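Local coordinates for Poly(A) RNA polymerase protein 2 (Saccharomyces cerevisiae, PDB 3NYB) that probably adds poly(A) tails to RNA, as the polymerase of the TRAMP RNA surveillance complex, at residues V179-G185 with S279-I285; Y231-G237 with P260-Q266; T250-I254 with E271-R277. The protein carries 1 engineered substitution. One frame throughout, in Å; residues are numbered along the deposited sequence.

Interaction 1 of 3, residues V179-G185 with S279-I285; sequences VHTGGLG and SFNIRDI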
loop_
_atom_site.group_PDB
_atom_site.type_symbol
_atom_site.label_atom_id
_atom_site.label_comp_id
_atom_site.label_asym_id
_atom_site.label_seq_id
_atom_site.Cartn_x
_atom_site.Cartn_y
_atom_site.Cartn_z
ATOM N N VAL A 179 -0.374 12.604 1.522
ATOM C CA VAL A 179 0.843 13.404 1.501
ATOM C C VAL A 179 0.630 14.817 2.048
ATOM O O VAL A 179 1.528 15.377 2.673
ATOM C CB VAL A 179 1.394 13.545 0.079
ATOM C CG1 VAL A 179 2.908 13.657 0.120
ATOM C CG2 VAL A 179 0.975 12.374 -0.760
ATOM N N HIS A 180 -0.552 15.390 1.801
ATOM C CA HIS A 180 -0.864 16.741 2.272
ATOM C C HIS A 180 -0.570 16.890 3.761
ATOM O O HIS A 180 -0.198 17.965 4.225
ATOM C CB HIS A 180 -2.329 17.118 1.988
ATOM C CG HIS A 180 -2.673 17.173 0.533
ATOM N ND1 HIS A 180 -1.856 17.773 -0.405
ATOM C CD2 HIS A 180 -3.749 16.712 -0.150
ATOM C CE1 HIS A 180 -2.408 17.669 -1.600
ATOM N NE2 HIS A 180 -3.560 17.031 -1.473
ATOM N N THR A 181 -0.746 15.806 4.507
ATOM C CA THR A 181 -0.501 15.824 5.941
ATOM C C THR A 181 0.614 14.859 6.299
ATOM O O THR A 181 0.683 14.372 7.422
ATOM C CB THR A 181 -1.768 15.472 6.756
ATOM O OG1 THR A 181 -2.298 14.216 6.312
ATOM C CG2 THR A 181 -2.828 16.557 6.601
ATOM N N GLY A 182 1.476 14.581 5.328
ATOM C CA GLY A 182 2.679 13.797 5.554
ATOM C C GLY A 182 2.494 12.290 5.595
ATOM O O GLY A 182 3.340 11.586 6.142
ATOM N N GLY A 183 1.397 11.793 5.026
ATOM C CA GLY A 183 1.182 10.354 4.907
ATOM C C GLY A 183 1.891 9.750 3.694
ATOM O O GLY A 183 2.587 10.455 2.964
ATOM N N LEU A 184 1.714 8.447 3.471
ATOM C CA LEU A 184 2.294 7.776 2.300
ATOM C C LEU A 184 1.418 7.894 1.063
ATOM O O LEU A 184 0.226 7.594 1.113
ATOM C CB LEU A 184 2.515 6.290 2.571
ATOM C CG LEU A 184 3.533 5.885 3.625
ATOM C CD1 LEU A 184 3.620 4.367 3.668
ATOM C CD2 LEU A 184 4.903 6.525 3.349
ATOM N N GLY A 185 2.025 8.310 -0.049
ATOM C CA GLY A 185 1.338 8.378 -1.327
ATOM C C GLY A 185 1.098 6.999 -1.913
ATOM O O GLY A 185 1.553 5.994 -1.370
ATOM N N SER A 279 6.512 12.738 2.659
ATOM C CA SER A 279 5.945 11.979 3.768
ATOM C C SER A 279 6.641 12.303 5.089
ATOM O O SER A 279 7.375 11.485 5.632
ATOM C CB SER A 279 6.019 10.481 3.479
ATOM O OG SER A 279 5.256 10.154 2.332
ATOM N N PHE A 280 6.400 13.498 5.610
ATOM C CA PHE A 280 7.128 13.952 6.787
ATOM C C PHE A 280 6.650 13.291 8.079
ATOM O O PHE A 280 7.309 13.377 9.119
ATOM C CB PHE A 280 7.093 15.479 6.903
ATOM C CG PHE A 280 5.712 16.083 6.792
ATOM C CD1 PHE A 280 4.884 16.163 7.901
ATOM C CD2 PHE A 280 5.257 16.605 5.584
ATOM C CE1 PHE A 280 3.622 16.732 7.807
ATOM C CE2 PHE A 280 3.993 17.180 5.480
ATOM C CZ PHE A 280 3.176 17.242 6.596
ATOM N N ASN A 281 5.511 12.617 8.014
ATOM C CA ASN A 281 4.963 12.008 9.211
ATOM C C ASN A 281 5.400 10.568 9.337
ATOM O O ASN A 281 4.718 9.741 9.935
ATOM C CB ASN A 281 3.448 12.103 9.225
ATOM C CG ASN A 281 2.887 12.041 10.624
ATOM O OD1 ASN A 281 1.717 11.725 10.815
ATOM N ND2 ASN A 281 3.725 12.343 11.615
ATOM N N ILE A 282 6.558 10.283 8.768
ATOM C CA ILE A 282 7.052 8.928 8.679
ATOM C C ILE A 282 7.238 8.295 10.055
ATOM O O ILE A 282 7.147 7.084 10.204
ATOM C CB ILE A 282 8.366 8.900 7.881
ATOM C CG1 ILE A 282 8.910 7.475 7.791
ATOM C CG2 ILE A 282 9.372 9.892 8.467
ATOM C CD1 ILE A 282 8.128 6.611 6.848
ATOM N N ARG A 283 7.487 9.114 11.067
ATOM C CA ARG A 283 7.665 8.589 12.416
ATOM C C ARG A 283 6.423 7.857 12.908
ATOM O O ARG A 283 6.513 6.756 13.444
ATOM C CB ARG A 283 8.007 9.717 13.382
ATOM C CG ARG A 283 9.138 10.592 12.909
ATOM C CD ARG A 283 9.588 11.524 14.014
ATOM N NE ARG A 283 10.786 12.265 13.637
ATOM C CZ ARG A 283 12.022 11.810 13.796
ATOM N NH1 ARG A 283 12.223 10.611 14.330
ATOM N NH2 ARG A 283 13.059 12.549 13.422
ATOM N N ASP A 284 5.264 8.487 12.740
ATOM C CA ASP A 284 3.996 7.897 13.153
ATOM C C ASP A 284 3.587 6.758 12.234
ATOM O O ASP A 284 2.874 5.843 12.639
ATOM C CB ASP A 284 2.896 8.956 13.189
ATOM C CG ASP A 284 2.961 9.816 14.435
ATOM O OD1 ASP A 284 4.006 9.790 15.118
ATOM O OD2 ASP A 284 1.967 10.511 14.739
ATOM N N ILE A 285 4.035 6.820 10.988
ATOM C CA ILE A 285 3.746 5.751 10.046
ATOM C C ILE A 285 4.367 4.449 10.541
ATOM O O ILE A 285 3.700 3.419 10.601
ATOM C CB ILE A 285 4.244 6.102 8.629
ATOM C CG1 ILE A 285 3.455 7.295 8.085
ATOM C CG2 ILE A 285 4.117 4.902 7.704
ATOM C CD1 ILE A 285 4.049 7.917 6.853
#

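Interaction 2 of 3, residues Y231-G237 with P260-Q266; sequences YDDVALG and PFSLAIQ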
loop_
_atom_site.group_PDB
_atom_site.type_symbol
_atom_site.label_atom_id
_atom_site.label_comp_id
_atom_site.label_asym_id
_atom_site.label_seq_id
_atom_site.Cartn_x
_atom_site.Cartn_y
_atom_site.Cartn_z
ATOM N N TYR A 231 15.234 3.097 8.306
ATOM C CA TYR A 231 14.753 4.306 7.655
ATOM C C TYR A 231 15.832 5.365 7.556
ATOM O O TYR A 231 15.962 6.029 6.531
ATOM C CB TYR A 231 13.538 4.855 8.399
ATOM C CG TYR A 231 12.299 4.056 8.118
ATOM C CD1 TYR A 231 11.507 4.347 7.019
ATOM C CD2 TYR A 231 11.936 2.995 8.932
ATOM C CE1 TYR A 231 10.378 3.617 6.747
ATOM C CE2 TYR A 231 10.805 2.252 8.670
ATOM C CZ TYR A 231 10.029 2.568 7.573
ATOM O OH TYR A 231 8.900 1.836 7.289
ATOM N N ASP A 232 16.597 5.513 8.633
ATOM C CA ASP A 232 17.680 6.487 8.687
ATOM C C ASP A 232 18.705 6.269 7.578
ATOM O O ASP A 232 19.145 7.228 6.948
ATOM C CB ASP A 232 18.373 6.447 10.057
ATOM C CG ASP A 232 17.594 7.187 11.133
ATOM O OD1 ASP A 232 17.575 8.438 11.111
ATOM O OD2 ASP A 232 17.011 6.515 12.009
ATOM N N ASP A 233 19.056 5.009 7.326
ATOM C CA ASP A 233 20.209 4.676 6.483
ATOM C C ASP A 233 19.919 3.983 5.137
ATOM O O ASP A 233 20.767 4.004 4.246
ATOM C CB ASP A 233 21.205 3.822 7.277
ATOM C CG ASP A 233 21.540 4.416 8.636
ATOM O OD1 ASP A 233 22.071 5.544 8.691
ATOM O OD2 ASP A 233 21.285 3.744 9.655
ATOM N N VAL A 234 18.750 3.362 4.981
ATOM C CA VAL A 234 18.468 2.585 3.771
ATOM C C VAL A 234 17.455 3.237 2.828
ATOM O O VAL A 234 16.432 3.753 3.269
ATOM C CB VAL A 234 17.970 1.170 4.120
ATOM C CG1 VAL A 234 17.860 0.320 2.863
ATOM C CG2 VAL A 234 18.894 0.520 5.126
ATOM N N ALA A 235 17.740 3.193 1.529
ATOM C CA ALA A 235 16.843 3.746 0.513
ATOM C C ALA A 235 16.366 2.663 -0.449
ATOM O O ALA A 235 16.925 1.565 -0.484
ATOM C CB ALA A 235 17.533 4.863 -0.254
ATOM N N LEU A 236 15.333 2.971 -1.230
ATOM C CA LEU A 236 14.788 2.005 -2.178
ATOM C C LEU A 236 14.887 2.505 -3.605
ATOM O O LEU A 236 14.643 3.681 -3.872
ATOM C CB LEU A 236 13.326 1.676 -1.860
ATOM C CG LEU A 236 13.041 0.755 -0.680
ATOM C CD1 LEU A 236 13.036 1.558 0.575
ATOM C CD2 LEU A 236 11.702 0.095 -0.874
ATOM N N GLY A 237 15.232 1.598 -4.517
ATOM C CA GLY A 237 15.327 1.913 -5.931
ATOM C C GLY A 237 15.140 0.678 -6.791
ATOM O O GLY A 237 14.794 -0.390 -6.286
ATOM N N PRO A 260 17.279 13.505 8.503
ATOM C CA PRO A 260 17.740 12.113 8.403
ATOM C C PRO A 260 16.611 11.074 8.409
ATOM O O PRO A 260 16.595 10.192 7.550
ATOM C CB PRO A 260 18.609 11.951 9.661
ATOM C CG PRO A 260 18.159 13.064 10.575
ATOM C CD PRO A 260 17.919 14.192 9.635
ATOM N N PHE A 261 15.690 11.178 9.363
ATOM C CA PHE A 261 14.651 10.163 9.535
ATOM C C PHE A 261 13.447 10.379 8.624
ATOM O O PHE A 261 12.496 11.077 8.979
ATOM C CB PHE A 261 14.197 10.096 10.993
ATOM C CG PHE A 261 13.307 8.923 11.294
ATOM C CD1 PHE A 261 13.841 7.661 11.472
ATOM C CD2 PHE A 261 11.941 9.083 11.408
ATOM C CE1 PHE A 261 13.032 6.579 11.752
ATOM C CE2 PHE A 261 11.123 8.004 11.690
ATOM C CZ PHE A 261 11.672 6.750 11.862
ATOM N N SER A 262 13.488 9.758 7.454
ATOM C CA SER A 262 12.427 9.918 6.475
ATOM C C SER A 262 12.555 8.882 5.361
ATOM O O SER A 262 13.654 8.435 5.034
ATOM C CB SER A 262 12.446 11.337 5.898
ATOM O OG SER A 262 13.661 11.598 5.221
ATOM N N LEU A 263 11.422 8.505 4.780
ATOM C CA LEU A 263 11.398 7.492 3.738
ATOM C C LEU A 263 12.061 8.015 2.474
ATOM O O LEU A 263 11.735 9.101 2.005
ATOM C CB LEU A 263 9.957 7.114 3.427
ATOM C CG LEU A 263 9.673 5.672 3.013
ATOM C CD1 LEU A 263 8.402 5.621 2.174
ATOM C CD2 LEU A 263 10.837 5.091 2.248
ATOM N N ALA A 264 12.987 7.236 1.923
ATOM C CA ALA A 264 13.672 7.613 0.691
ATOM C C ALA A 264 13.498 6.555 -0.380
ATOM O O ALA A 264 14.067 5.467 -0.302
ATOM C CB ALA A 264 15.133 7.851 0.953
ATOM N N ILE A 265 12.695 6.882 -1.379
ATOM C CA ILE A 265 12.452 5.987 -2.491
ATOM C C ILE A 265 12.808 6.733 -3.766
ATOM O O ILE A 265 12.346 7.855 -3.986
ATOM C CB ILE A 265 10.980 5.530 -2.532
ATOM C CG1 ILE A 265 10.669 4.636 -1.342
ATOM C CG2 ILE A 265 10.686 4.779 -3.807
ATOM C CD1 ILE A 265 9.200 4.339 -1.190
ATOM N N GLN A 266 13.644 6.111 -4.593
ATOM C CA GLN A 266 14.158 6.750 -5.797
ATOM C C GLN A 266 13.067 7.028 -6.824
ATOM O O GLN A 266 12.368 6.111 -7.267
ATOM C CB GLN A 266 15.256 5.890 -6.420
ATOM C CG GLN A 266 16.115 6.625 -7.425
ATOM C CD GLN A 266 17.448 5.950 -7.639
ATOM O OE1 GLN A 266 17.508 4.771 -8.003
ATOM N NE2 GLN A 266 18.531 6.693 -7.417
HETATM O O HOH W 1 14.399 5.594 3.628
#

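Interaction 3 of 3, residues T250-I254 with E271-R277; sequences TWSAI and ESNNISR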
loop_
_atom_site.group_PDB
_atom_site.type_symbol
_atom_site.label_atom_id
_atom_site.label_comp_id
_atom_site.label_asym_id
_atom_site.label_seq_id
_atom_site.Cartn_x
_atom_site.Cartn_y
_atom_site.Cartn_z
ATOM N N THR A 250 25.478 6.901 -0.171
ATOM C CA THR A 250 25.917 6.787 -1.560
ATOM C C THR A 250 25.073 7.646 -2.500
ATOM O O THR A 250 25.505 7.979 -3.604
ATOM C CB THR A 250 25.887 5.323 -2.057
ATOM O OG1 THR A 250 24.559 4.975 -2.469
ATOM C CG2 THR A 250 26.347 4.371 -0.963
ATOM N N TRP A 251 23.866 7.997 -2.065
ATOM C CA TRP A 251 22.998 8.852 -2.867
ATOM C C TRP A 251 23.431 10.291 -2.676
ATOM O O TRP A 251 22.909 10.995 -1.814
ATOM C CB TRP A 251 21.527 8.696 -2.471
ATOM C CG TRP A 251 20.567 9.139 -3.546
ATOM C CD1 TRP A 251 20.863 9.874 -4.657
ATOM C CD2 TRP A 251 19.148 8.894 -3.590
ATOM N NE1 TRP A 251 19.723 10.089 -5.398
ATOM C CE2 TRP A 251 18.673 9.508 -4.771
ATOM C CE3 TRP A 251 18.260 8.225 -2.757
ATOM C CZ2 TRP A 251 17.316 9.455 -5.123
ATOM C CZ3 TRP A 251 16.919 8.180 -3.119
ATOM C CH2 TRP A 251 16.462 8.792 -4.291
ATOM N N SER A 252 24.392 10.722 -3.484
ATOM C CA SER A 252 24.982 12.047 -3.341
ATOM C C SER A 252 24.010 13.145 -3.761
ATOM O O SER A 252 24.040 14.255 -3.226
ATOM C CB SER A 252 26.270 12.137 -4.161
ATOM O OG SER A 252 27.090 11.001 -3.940
ATOM N N ALA A 253 23.143 12.823 -4.715
ATOM C CA ALA A 253 22.189 13.786 -5.248
ATOM C C ALA A 253 21.420 14.547 -4.155
ATOM O O ALA A 253 20.969 15.672 -4.376
ATOM C CB ALA A 253 21.225 13.093 -6.211
ATOM N N ILE A 254 21.286 13.941 -2.979
ATOM C CA ILE A 254 20.486 14.526 -1.907
ATOM C C ILE A 254 21.176 14.495 -0.544
ATOM O O ILE A 254 20.548 14.787 0.476
ATOM C CB ILE A 254 19.138 13.791 -1.768
ATOM C CG1 ILE A 254 19.374 12.329 -1.378
ATOM C CG2 ILE A 254 18.341 13.880 -3.060
ATOM C CD1 ILE A 254 18.174 11.448 -1.577
ATOM N N GLU A 271 16.071 9.867 -11.010
ATOM C CA GLU A 271 16.849 9.141 -10.021
ATOM C C GLU A 271 17.549 10.128 -9.102
ATOM O O GLU A 271 18.293 9.738 -8.205
ATOM C CB GLU A 271 17.868 8.242 -10.715
ATOM C CG GLU A 271 18.609 8.923 -11.861
ATOM C CD GLU A 271 20.029 8.404 -12.044
ATOM O OE1 GLU A 271 20.245 7.174 -11.945
ATOM O OE2 GLU A 271 20.929 9.237 -12.293
ATOM N N SER A 272 17.283 11.410 -9.331
ATOM C CA SER A 272 17.918 12.493 -8.591
ATOM C C SER A 272 17.229 12.836 -7.266
ATOM O O SER A 272 17.859 13.379 -6.365
ATOM C CB SER A 272 18.000 13.740 -9.474
ATOM O OG SER A 272 17.868 14.920 -8.705
ATOM N N ASN A 273 15.939 12.533 -7.148
ATOM C CA ASN A 273 15.218 12.805 -5.907
ATOM C C ASN A 273 14.292 11.666 -5.475
ATOM O O ASN A 273 13.905 10.824 -6.289
ATOM C CB ASN A 273 14.421 14.107 -6.021
ATOM C CG ASN A 273 13.059 13.906 -6.659
ATOM O OD1 ASN A 273 12.063 14.471 -6.205
ATOM N ND2 ASN A 273 13.010 13.098 -7.713
ATOM N N ASN A 274 13.937 11.635 -4.195
ATOM C CA ASN A 274 12.969 10.643 -3.738
ATOM C C ASN A 274 11.546 11.183 -3.766
ATOM O O ASN A 274 11.294 12.342 -3.436
ATOM C CB ASN A 274 13.346 10.043 -2.370
ATOM C CG ASN A 274 12.842 10.854 -1.193
ATOM O OD1 ASN A 274 12.205 11.889 -1.352
ATOM N ND2 ASN A 274 13.130 10.375 0.010
ATOM N N ILE A 275 10.618 10.348 -4.200
ATOM C CA ILE A 275 9.231 10.775 -4.261
ATOM C C ILE A 275 8.572 10.729 -2.883
ATOM O O ILE A 275 7.431 11.156 -2.729
ATOM C CB ILE A 275 8.424 9.951 -5.285
ATOM C CG1 ILE A 275 9.141 8.639 -5.594
ATOM C CG2 ILE A 275 8.278 10.718 -6.581
ATOM C CD1 ILE A 275 9.337 7.747 -4.406
ATOM N N SER A 276 9.305 10.236 -1.885
ATOM C CA SER A 276 8.763 10.060 -0.537
ATOM C C SER A 276 9.186 11.184 0.402
ATOM O O SER A 276 8.939 11.122 1.611
ATOM C CB SER A 276 9.224 8.731 0.064
ATOM O OG SER A 276 9.934 7.953 -0.878
ATOM N N ARG A 277 9.838 12.197 -0.154
ATOM C CA ARG A 277 10.313 13.322 0.637
ATOM C C ARG A 277 9.157 13.963 1.390
ATOM O O ARG A 277 9.301 14.359 2.546
ATOM C CB ARG A 277 10.996 14.354 -0.264
ATOM C CG ARG A 277 11.316 15.669 0.424
ATOM C CD ARG A 277 12.457 15.515 1.403
ATOM N NE ARG A 277 13.731 15.348 0.715
ATOM C CZ ARG A 277 14.598 16.332 0.501
ATOM N NH1 ARG A 277 14.328 17.558 0.932
ATOM N NH2 ARG A 277 15.736 16.087 -0.139
#

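Interaction 1 of 3, residues V179-G185 with S279-I285
N281 N donates to G182 O at 3.0 Å, in the carbonyl plane and on a lone pair, with an N-H...O angle of 144°. On the next carbonyl of the loop, S279 OG donates to G183 O at 2.8 Å, its hydroxyl standing above the plane of that carbonyl. Serine fits here because it can bring a donor to a buried peptide oxygen with little bulk. Between the two bonds, G182 CA sits over one face of the F280 ring, 3.6 Å from its centroid and only 9° off the normal, a CH-pi contact. With CG held between the backbone N and the carbonyl carbon (chi1 50°), the ring is turned back against the loop, and its CZ comes 3.4 Å from G182 N. G182 has positive phi, and a beta carbon on it would run into this ring, so glycine suits the place twice over. Deeper in, L184 CG meets I285 CD1 at 3.8 Å; the leucine also packs on I189 and L192 of helix 186-198. The polar grip is thus spent on main-chain oxygens, and the bare CA of G182 lets the type I turn S279-I282, with N281 at the N-cap position of helix 282-304, come close.

Interaction 2 of 3, residues Y231-G237 with P260-Q266
L236 is gripped by the 260-266 segment through both its N-H and its C=O: its N donates to A264 O at 2.9 Å, in the carbonyl plane, and its O receives Q266 N at 2.7 Å in a nearly straight bond (170°). A264 and I265 add CA-H...O support, with A264 O accepting from A235 CA and L236 O from I265 CA. Alongside, L236 CB meets I265 CG1 at 4.0 Å, while A235 and A264, small enough for the chains to lie close, meet CB to CB at 4.0 Å. Because one residue bonds to the neighbours of its partner, L236 and I265 form a parallel bridge. Strand 234-238 pairs with antiparallel strand 243-247 through A235 and F246, so it runs between two partners. Between this bridge and D232 the backbones spread apart, and a water fills in: A264 N donates to it at 2.8 Å, and it can donate to V234 O and S262 O, though it has more acceptors in reach than protons. Further along, D232 OD2 sits at the edge of the F261 ring, 3.4 Å from CD1, the two planes 50° apart. F261 CG lies anti to the backbone N (chi1 -170°), which also brings CE1 to 3.8 Å from Y231 CB. Y231 is fixed at its far end by OH bonding to Y225 O, while K248 NZ holds its carbonyl. Next door, D233 OD2 hydrogen-bonds S67 OG of the AIR2 chain.

Interaction 3 of 3, residues T250-I254 with E271-R277
W251 NE1 makes the one hydrogen bond between the segments, a weak one to E271 O at 3.2 Å with an N-H...O angle of 121°. That oxygen also receives Q266 NE2, so two donors converge on the bend where the chain turns a corner at 271-273. Tryptophan suits the place because it offers a single N-H on a broad apolar plate. The rest of the plate works by van der Waals contact. Its CH2 lies 3.9 Å from N274 CB, and the two side chains cross at about a right angle, ring and amide planes 72° apart. The indole gets there with CG anti to the backbone N (chi1 -159°), from a main chain that makes an inverse gamma turn centred on W251. The contact thus joins the loop after strand 243-247 to the one between strand 266-267 and helix 282-304. A253 and I254, which follow the turn, face the other segment. I254 CD1 rests over one face of the indole, offset toward its rim, and F246 meets the same ring system with its own ring steeply inclined. An alanine here takes away NE1 and the plate, which would probably leave E271 O to rely on Q266 NE2 and open a gap beside I254 CD1 and N274 CB. A third group consists of methyls set against a peptide oxygen: A253 CB and I254 CG2 each lie 3.4 Å from S272 O. N273 ND2 hydrogen-bonds D267 OD2. At the end of the type I turn N274-R277, the arginine guanidinium presents an edge to I254 CB, 4.4 Å from NH2.

How the interactions relate
Following the chain, 179-185 comes first, just ahead of helix 186-198, and finds its partner only at 279-285; interaction 1 therefore closes a long loop that holds both other contacts. Within it, 231-237 opens interaction 2 and 250-254 opens interaction 3 before 260-266 and then 271-277 close them in turn, so these two cross. They are also joined directly: I265 O probably accepts a hydrogen bond from I275 N, and A264 packs on N274. Interaction 2 meets interaction 1 where I282 packs on F261 and Y231. The small strand region 234-247 and its following loops are thereby tied to helix 282-304 and, through interaction 1, to the loop before helix 186-198.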